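Local coordinates for protein polyphosphate kinase (Porphyromonas gingivalis, PDB 2O8R) that probably catalyses the reversible, magnesium-dependent transfer of the terminal phosphate of ATP onto a growing polyphosphate chain, at residues 17-28 against 41-52. The protein carries 3 engineered substitutions. Numbering follows the deposited sequence.
Sequences WLSFNERVLMEA and FLSIFSSNLEEF. With SO4 (sulfate ion), chain D.
Asn21 and Asn48 join the two helices through their amides. Asn48 ND2 donates to Asn21 OD1 (2.9 Å, N-H...O 168°), the acceptor lying in the Asn48 amide plane. The other end of the Asn21 amide is used as well: ND2 donates a hydrogen bond to Phe45 O at 3.0 Å, on a lone pair. That oxygen also keeps its helical bond from Leu49 N, so it accepts twice, and the Asn21 amide is fixed nearly flat over one face of the Phe45 ring, with Leu25 CD2 over the other. Segments 17-28 and 41-52 run antiparallel as a helical hairpin (159° between axes, closest approach 8.1 Å) in the N-terminal domain, where Asn48 is predicted to bind ATP and Phe20 touches Arg570, predicted likewise. Val24 sits as a knob among Phe41, Ile44, Phe45 and Asn48, and Asn48 among Trp17, Phe20, Asn21 and Val24. Trp17 lays its six-membered ring on Phe52 in an offset stack, centroids 4.3 Å apart. Ser46 OG donates to sulfate O1 (2.7 Å), an ion probably from the crystallisation liquor. Toward the hairpin turn, Glu27 CB covers a face of Phe41, while the Glu27 carboxylate forms salt bridges with Arg23 (NH2 to OE2 2.9 Å) and, through OE1, Lys655.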
ATOM      1  N   TRP A  17      19.798 -21.757 -13.644  1.00 52.40           N
ATOM      2  CA  TRP A  17      18.922 -20.609 -13.423  1.00 65.14           C
ATOM      3  C   TRP A  17      19.070 -19.594 -14.532  1.00 61.91           C
ATOM      4  O   TRP A  17      18.079 -19.131 -15.080  1.00 70.56           O
ATOM      5  CB  TRP A  17      19.167 -19.924 -12.087  1.00 56.99           C
ATOM      6  CG  TRP A  17      18.151 -18.852 -11.823  1.00 49.42           C
ATOM      7  CD1 TRP A  17      16.945 -19.005 -11.195  1.00 49.06           C
ATOM      8  CD2 TRP A  17      18.238 -17.472 -12.190  1.00 56.36           C
ATOM      9  NE1 TRP A  17      16.284 -17.811 -11.143  1.00 45.29           N
ATOM     10  CE2 TRP A  17      17.052 -16.849 -11.747  1.00 58.90           C
ATOM     11  CE3 TRP A  17      19.202 -16.700 -12.855  1.00 54.87           C
ATOM     12  CZ2 TRP A  17      16.800 -15.488 -11.942  1.00 48.50           C
ATOM     13  CZ3 TRP A  17      18.957 -15.353 -13.042  1.00 59.61           C
ATOM     14  CH2 TRP A  17      17.756 -14.758 -12.589  1.00 53.78           C
ATOM     15  N   LEU A  18      20.312 -19.253 -14.856  1.00 60.19           N
ATOM     16  CA  LEU A  18      20.598 -18.266 -15.892  1.00 54.43           C
ATOM     17  C   LEU A  18      19.996 -18.664 -17.230  1.00 49.75           C
ATOM     18  O   LEU A  18      19.586 -17.817 -18.019  1.00 64.39           O
ATOM     19  CB  LEU A  18      22.107 -18.009 -15.989  1.00 53.64           C
ATOM     20  CG  LEU A  18      22.650 -17.156 -14.831  1.00 51.44           C
ATOM     21  CD1 LEU A  18      24.172 -17.188 -14.744  1.00 57.09           C
ATOM     22  CD2 LEU A  18      22.143 -15.715 -14.917  1.00 68.87           C
ATOM     23  N   SER A  19      19.905 -19.967 -17.452  1.00 59.78           N
ATOM     24  CA  SER A  19      19.251 -20.517 -18.629  1.00 68.18           C
ATOM     25  C   SER A  19      17.774 -20.138 -18.662  1.00 68.21           C
ATOM     26  O   SER A  19      17.221 -19.817 -19.717  1.00 60.38           O
ATOM     27  CB  SER A  19      19.403 -22.041 -18.623  1.00 62.56           C
ATOM     28  OG  SER A  19      18.895 -22.609 -19.807  1.00 57.19           O
ATOM     29  N   PHE A  20      17.147 -20.183 -17.489  1.00 66.11           N
ATOM     30  CA  PHE A  20      15.749 -19.813 -17.329  1.00 51.58           C
ATOM     31  C   PHE A  20      15.557 -18.336 -17.653  1.00 47.74           C
ATOM     32  O   PHE A  20      14.636 -17.970 -18.383  1.00 44.55           O
ATOM     33  CB  PHE A  20      15.282 -20.163 -15.913  1.00 42.08           C
ATOM     34  CG  PHE A  20      14.146 -19.333 -15.411  1.00 53.68           C
ATOM     35  CD1 PHE A  20      12.870 -19.473 -15.950  1.00 50.00           C
ATOM     36  CD2 PHE A  20      14.342 -18.430 -14.367  1.00 47.60           C
ATOM     37  CE1 PHE A  20      11.810 -18.710 -15.479  1.00 42.03           C
ATOM     38  CE2 PHE A  20      13.293 -17.657 -13.884  1.00 50.89           C
ATOM     39  CZ  PHE A  20      12.023 -17.797 -14.438  1.00 60.89           C
ATOM     40  N   ASN A  21      16.441 -17.488 -17.149  1.00 46.88           N
ATOM     41  CA  ASN A  21      16.287 -16.071 -17.417  1.00 54.07           C
ATOM     42  C   ASN A  21      16.596 -15.726 -18.867  1.00 56.10           C
ATOM     43  O   ASN A  21      16.033 -14.774 -19.405  1.00 69.22           O
ATOM     44  CB  ASN A  21      17.053 -15.197 -16.427  1.00 48.68           C
ATOM     45  CG  ASN A  21      16.210 -14.043 -15.902  1.00 58.35           C
ATOM     46  OD1 ASN A  21      14.981 -14.136 -15.811  1.00 55.82           O
ATOM     47  ND2 ASN A  21      16.866 -12.949 -15.553  1.00 92.22           N
ATOM     48  N   GLU A  22      17.449 -16.523 -19.509  1.00 56.35           N
ATOM     49  CA  GLU A  22      17.632 -16.443 -20.963  1.00 53.79           C
ATOM     50  C   GLU A  22      16.300 -16.661 -21.704  1.00 59.91           C
ATOM     51  O   GLU A  22      15.970 -15.924 -22.633  1.00 66.36           O
ATOM     52  CB  GLU A  22      18.669 -17.463 -21.425  1.00 53.67           C
ATOM     53  CG  GLU A  22      18.766 -17.650 -22.936  1.00 55.06           C
ATOM     54  CD  GLU A  22      20.078 -17.150 -23.546  1.00 88.26           C
ATOM     55  OE1 GLU A  22      20.308 -17.449 -24.740  1.00103.47           O
ATOM     56  OE2 GLU A  22      20.876 -16.472 -22.851  1.00 62.86           O
ATOM     57  N   ARG A  23      15.528 -17.659 -21.281  1.00 58.74           N
ATOM     58  CA  ARG A  23      14.233 -17.932 -21.893  1.00 50.72           C
ATOM     59  C   ARG A  23      13.215 -16.798 -21.659  1.00 61.23           C
ATOM     60  O   ARG A  23      12.328 -16.563 -22.491  1.00 49.70           O
ATOM     61  CB  ARG A  23      13.695 -19.267 -21.396  1.00 46.49           C
ATOM     62  CG  ARG A  23      12.285 -19.585 -21.847  1.00 58.19           C
ATOM     63  CD  ARG A  23      12.202 -19.732 -23.352  1.00 35.62           C
ATOM     64  NE  ARG A  23      10.826 -19.952 -23.776  1.00 51.64           N
ATOM     65  CZ  ARG A  23      10.035 -19.012 -24.284  1.00 40.08           C
ATOM     66  NH1 ARG A  23      10.486 -17.777 -24.428  1.00 50.12           N
ATOM     67  NH2 ARG A  23       8.797 -19.310 -24.655  1.00 49.43           N
ATOM     68  N   VAL A  24      13.345 -16.102 -20.530  1.00 58.48           N
ATOM     69  CA  VAL A  24      12.516 -14.927 -20.250  1.00 50.80           C
ATOM     70  C   VAL A  24      12.895 -13.800 -21.219  1.00 48.90           C
ATOM     71  O   VAL A  24      12.031 -13.180 -21.843  1.00 47.78           O
ATOM     72  CB  VAL A  24      12.648 -14.466 -18.776  1.00 47.24           C
ATOM     73  CG1 VAL A  24      11.810 -13.228 -18.521  1.00 68.08           C
ATOM     74  CG2 VAL A  24      12.203 -15.569 -17.845  1.00 39.58           C
ATOM     75  N   LEU A  25      14.197 -13.572 -21.362  1.00 58.83           N
ATOM     76  CA  LEU A  25      14.721 -12.633 -22.350  1.00 56.40           C
ATOM     77  C   LEU A  25      14.247 -12.966 -23.765  1.00 54.45           C
ATOM     78  O   LEU A  25      14.024 -12.073 -24.572  1.00 57.33           O
ATOM     79  CB  LEU A  25      16.251 -12.593 -22.297  1.00 48.46           C
ATOM     80  CG  LEU A  25      16.955 -11.467 -23.056  1.00 58.28           C
ATOM     81  CD1 LEU A  25      16.204 -10.163 -22.930  1.00 48.72           C
ATOM     82  CD2 LEU A  25      18.365 -11.296 -22.546  1.00 64.52           C
HETATM   83  N   MSE A  26      14.092 -14.253 -24.061  1.00 57.09           N
HETATM   84  CA  MSE A  26      13.604 -14.667 -25.371  1.00 50.36           C
HETATM   85  C   MSE A  26      12.158 -14.266 -25.652  1.00 55.39           C
HETATM   86  O   MSE A  26      11.844 -13.891 -26.788  1.00 44.23           O
HETATM   87  CB  MSE A  26      13.794 -16.157 -25.568  1.00 51.63           C
HETATM   88  CG  MSE A  26      15.218 -16.505 -25.907  1.00 52.38           C
HETATM   89 SE   MSE A  26      15.646 -18.373 -25.572  1.00 79.30          SE
HETATM   90  CE  MSE A  26      17.338 -18.417 -26.570  1.00 90.75           C
ATOM     91  N   GLU A  27      11.286 -14.329 -24.638  1.00 44.19           N
ATOM     92  CA  GLU A  27       9.909 -13.879 -24.820  1.00 52.80           C
ATOM     93  C   GLU A  27       9.922 -12.462 -25.328  1.00 53.71           C
ATOM     94  O   GLU A  27       9.138 -12.112 -26.208  1.00 55.75           O
ATOM     95  CB  GLU A  27       9.097 -13.950 -23.540  1.00 47.20           C
ATOM     96  CG  GLU A  27       8.554 -15.325 -23.230  1.00 84.81           C
ATOM     97  CD  GLU A  27       7.386 -15.705 -24.110  1.00 74.87           C
ATOM     98  OE1 GLU A  27       6.600 -14.814 -24.455  1.00 76.16           O
ATOM     99  OE2 GLU A  27       7.243 -16.896 -24.447  1.00 87.24           O
ATOM    100  N   ALA A  28      10.842 -11.663 -24.792  1.00 45.00           N
ATOM    101  CA  ALA A  28      10.998 -10.287 -25.234  1.00 49.04           C
ATOM    102  C   ALA A  28      11.392 -10.184 -26.711  1.00 47.64           C
ATOM    103  O   ALA A  28      10.958  -9.265 -27.399  1.00 63.25           O
ATOM    104  CB  ALA A  28      11.991  -9.584 -24.370  1.00 54.44           C
ATOM    105  N   PHE A  41       8.144  -8.676 -20.334  1.00 38.50           N
ATOM    106  CA  PHE A  41       9.152  -9.705 -20.122  1.00 53.09           C
ATOM    107  C   PHE A  41      10.578  -9.167 -19.959  1.00 52.55           C
ATOM    108  O   PHE A  41      11.393  -9.755 -19.248  1.00 64.58           O
ATOM    109  CB  PHE A  41       9.047 -10.808 -21.181  1.00 48.41           C
ATOM    110  CG  PHE A  41       8.095 -11.875 -20.797  1.00 49.43           C
ATOM    111  CD1 PHE A  41       6.740 -11.706 -20.995  1.00 57.13           C
ATOM    112  CD2 PHE A  41       8.538 -13.014 -20.152  1.00 54.64           C
ATOM    113  CE1 PHE A  41       5.839 -12.672 -20.598  1.00 48.89           C
ATOM    114  CE2 PHE A  41       7.645 -13.978 -19.753  1.00 55.24           C
ATOM    115  CZ  PHE A  41       6.283 -13.797 -19.972  1.00 41.84           C
ATOM    116  N   LEU A  42      10.858  -8.041 -20.597  1.00 50.83           N
ATOM    117  CA  LEU A  42      12.113  -7.343 -20.396  1.00 54.30           C
ATOM    118  C   LEU A  42      12.186  -6.957 -18.916  1.00 49.84           C
ATOM    119  O   LEU A  42      13.153  -7.270 -18.227  1.00 45.95           O
ATOM    120  CB  LEU A  42      12.161  -6.107 -21.298  1.00 48.64           C
ATOM    121  CG  LEU A  42      13.320  -5.813 -22.252  1.00 58.55           C
ATOM    122  CD1 LEU A  42      13.903  -7.076 -22.867  1.00 36.55           C
ATOM    123  CD2 LEU A  42      12.908  -4.787 -23.344  1.00 44.55           C
ATOM    124  N   SER A  43      11.134  -6.308 -18.431  1.00 51.25           N
ATOM    125  CA  SER A  43      11.050  -5.899 -17.031  1.00 52.77           C
ATOM    126  C   SER A  43      11.241  -7.082 -16.065  1.00 50.36           C
ATOM    127  O   SER A  43      12.040  -7.006 -15.127  1.00 51.69           O
ATOM    128  CB  SER A  43       9.712  -5.185 -16.789  1.00 53.15           C
ATOM    129  OG  SER A  43       9.151  -5.529 -15.537  1.00 69.78           O
ATOM    130  N   ILE A  44      10.518  -8.172 -16.325  1.00 39.67           N
ATOM    131  CA  ILE A  44      10.604  -9.399 -15.535  1.00 44.22           C
ATOM    132  C   ILE A  44      12.036  -9.909 -15.479  1.00 55.78           C
ATOM    133  O   ILE A  44      12.550 -10.187 -14.391  1.00 51.80           O
ATOM    134  CB  ILE A  44       9.683 -10.519 -16.076  1.00 42.14           C
ATOM    135  CG1 ILE A  44       8.212 -10.159 -15.841  1.00 26.25           C
ATOM    136  CG2 ILE A  44      10.018 -11.851 -15.413  1.00 30.14           C
ATOM    137  CD1 ILE A  44       7.211 -11.065 -16.569  1.00 38.31           C
ATOM    138  N   PHE A  45      12.675  -9.995 -16.647  1.00 48.69           N
ATOM    139  CA  PHE A  45      14.069 -10.428 -16.745  1.00 52.84           C
ATOM    140  C   PHE A  45      14.968  -9.606 -15.830  1.00 57.61           C
ATOM    141  O   PHE A  45      15.843 -10.149 -15.147  1.00 54.19           O
ATOM    142  CB  PHE A  45      14.563 -10.322 -18.185  1.00 38.07           C
ATOM    143  CG  PHE A  45      16.040 -10.533 -18.338  1.00 45.59           C
ATOM    144  CD1 PHE A  45      16.545 -11.790 -18.602  1.00 30.83           C
ATOM    145  CD2 PHE A  45      16.926  -9.467 -18.236  1.00 51.01           C
ATOM    146  CE1 PHE A  45      17.905 -11.990 -18.750  1.00 48.88           C
ATOM    147  CE2 PHE A  45      18.280  -9.656 -18.390  1.00 44.47           C
ATOM    148  CZ  PHE A  45      18.778 -10.917 -18.644  1.00 40.68           C
ATOM    149  N   SER A  46      14.740  -8.297 -15.833  1.00 49.49           N
ATOM    150  CA  SER A  46      15.520  -7.384 -15.030  1.00 41.99           C
ATOM    151  C   SER A  46      15.280  -7.627 -13.548  1.00 49.14           C
ATOM    152  O   SER A  46      16.244  -7.685 -12.777  1.00 45.49           O
ATOM    153  CB  SER A  46      15.185  -5.938 -15.386  1.00 58.51           C
ATOM    154  OG  SER A  46      15.500  -5.656 -16.734  1.00 52.50           O
ATOM    155  N   SER A  47      14.009  -7.771 -13.152  1.00 27.37           N
ATOM    156  CA  SER A  47      13.679  -8.006 -11.729  1.00 47.12           C
ATOM    157  C   SER A  47      14.172  -9.352 -11.200  1.00 62.76           C
ATOM    158  O   SER A  47      14.575  -9.449 -10.039  1.00 66.66           O
ATOM    159  CB  SER A  47      12.177  -7.848 -11.445  1.00 30.28           C
ATOM    160  OG  SER A  47      11.407  -8.300 -12.535  1.00 72.18           O
ATOM    161  N   ASN A  48      14.137 -10.379 -12.052  1.00 60.37           N
ATOM    162  CA  ASN A  48      14.692 -11.691 -11.713  1.00 56.62           C
ATOM    163  C   ASN A  48      16.184 -11.642 -11.476  1.00 52.62           C
ATOM    164  O   ASN A  48      16.672 -12.260 -10.549  1.00 61.41           O
ATOM    165  CB  ASN A  48      14.424 -12.718 -12.812  1.00 44.57           C
ATOM    166  CG  ASN A  48      12.966 -12.965 -13.026  1.00 52.76           C
ATOM    167  OD1 ASN A  48      12.126 -12.605 -12.191  1.00 63.53           O
ATOM    168  ND2 ASN A  48      12.644 -13.577 -14.153  1.00 40.17           N
ATOM    169  N   LEU A  49      16.901 -10.918 -12.332  1.00 54.11           N
ATOM    170  CA  LEU A  49      18.346 -10.810 -12.223  1.00 46.57           C
ATOM    171  C   LEU A  49      18.726  -9.947 -11.020  1.00 53.99           C
ATOM    172  O   LEU A  49      19.827 -10.044 -10.484  1.00 60.99           O
ATOM    173  CB  LEU A  49      18.929 -10.237 -13.507  1.00 38.05           C
ATOM    174  CG  LEU A  49      20.450 -10.245 -13.623  1.00 43.26           C
ATOM    175  CD1 LEU A  49      20.980 -11.656 -13.411  1.00 36.71           C
ATOM    176  CD2 LEU A  49      20.903  -9.684 -14.962  1.00 28.12           C
ATOM    177  N   GLU A  50      17.795  -9.116 -10.579  1.00 60.41           N
ATOM    178  CA  GLU A  50      18.025  -8.320  -9.390  1.00 61.13           C
ATOM    179  C   GLU A  50      17.974  -9.228  -8.169  1.00 63.90           C
ATOM    180  O   GLU A  50      18.823  -9.139  -7.288  1.00 76.76           O
ATOM    181  CB  GLU A  50      16.994  -7.199  -9.298  1.00 58.75           C
ATOM    182  CG  GLU A  50      17.160  -6.277  -8.103  1.00 56.34           C
ATOM    183  CD  GLU A  50      18.417  -5.430  -8.163  1.00 82.48           C
ATOM    184  OE1 GLU A  50      18.702  -4.817  -9.218  1.00 68.73           O
ATOM    185  OE2 GLU A  50      19.119  -5.371  -7.137  1.00 89.34           O
ATOM    186  N   GLU A  51      16.982 -10.114  -8.150  1.00 58.32           N
ATOM    187  CA  GLU A  51      16.780 -11.075  -7.069  1.00 54.20           C
ATOM    188  C   GLU A  51      17.940 -12.069  -6.985  1.00 55.30           C
ATOM    189  O   GLU A  51      18.483 -12.310  -5.910  1.00 62.40           O
ATOM    190  CB  GLU A  51      15.445 -11.805  -7.275  1.00 59.50           C
ATOM    191  CG  GLU A  51      15.098 -12.856  -6.229  1.00 90.88           C
ATOM    192  CD  GLU A  51      14.580 -12.267  -4.925  1.00116.66           C
ATOM    193  OE1 GLU A  51      14.180 -11.083  -4.901  1.00133.93           O
ATOM    194  OE2 GLU A  51      14.565 -13.001  -3.915  1.00127.41           O
ATOM    195  N   PHE A  52      18.316 -12.619  -8.135  1.00 52.72           N
ATOM    196  CA  PHE A  52      19.475 -13.482  -8.280  1.00 52.85           C
ATOM    197  C   PHE A  52      20.716 -12.828  -7.707  1.00 60.27           C
ATOM    198  O   PHE A  52      21.448 -13.449  -6.946  1.00 49.24           O
ATOM    199  CB  PHE A  52      19.706 -13.780  -9.754  1.00 55.19           C
ATOM    200  CG  PHE A  52      20.765 -14.819 -10.026  1.00 64.42           C
ATOM    201  CD1 PHE A  52      20.506 -16.171  -9.820  1.00 64.69           C
ATOM    202  CD2 PHE A  52      22.008 -14.446 -10.539  1.00 66.05           C
ATOM    203  CE1 PHE A  52      21.469 -17.134 -10.113  1.00 54.62           C
ATOM    204  CE2 PHE A  52      22.978 -15.398 -10.830  1.00 54.50           C
ATOM    205  CZ  PHE A  52      22.706 -16.749 -10.620  1.00 53.30           C
TER
HETATM  206  S   SO4 D 705      19.168  -4.509 -17.298  1.00127.13           S
HETATM  207  O1  SO4 D 705      17.954  -5.234 -17.658  1.00114.68           O
HETATM  208  O2  SO4 D 705      19.794  -3.980 -18.506  1.00132.99           O
HETATM  209  O3  SO4 D 705      18.846  -3.401 -16.387  1.00 89.59           O
HETATM  210  O4  SO4 D 705      20.096  -5.448 -16.671  1.00123.21           O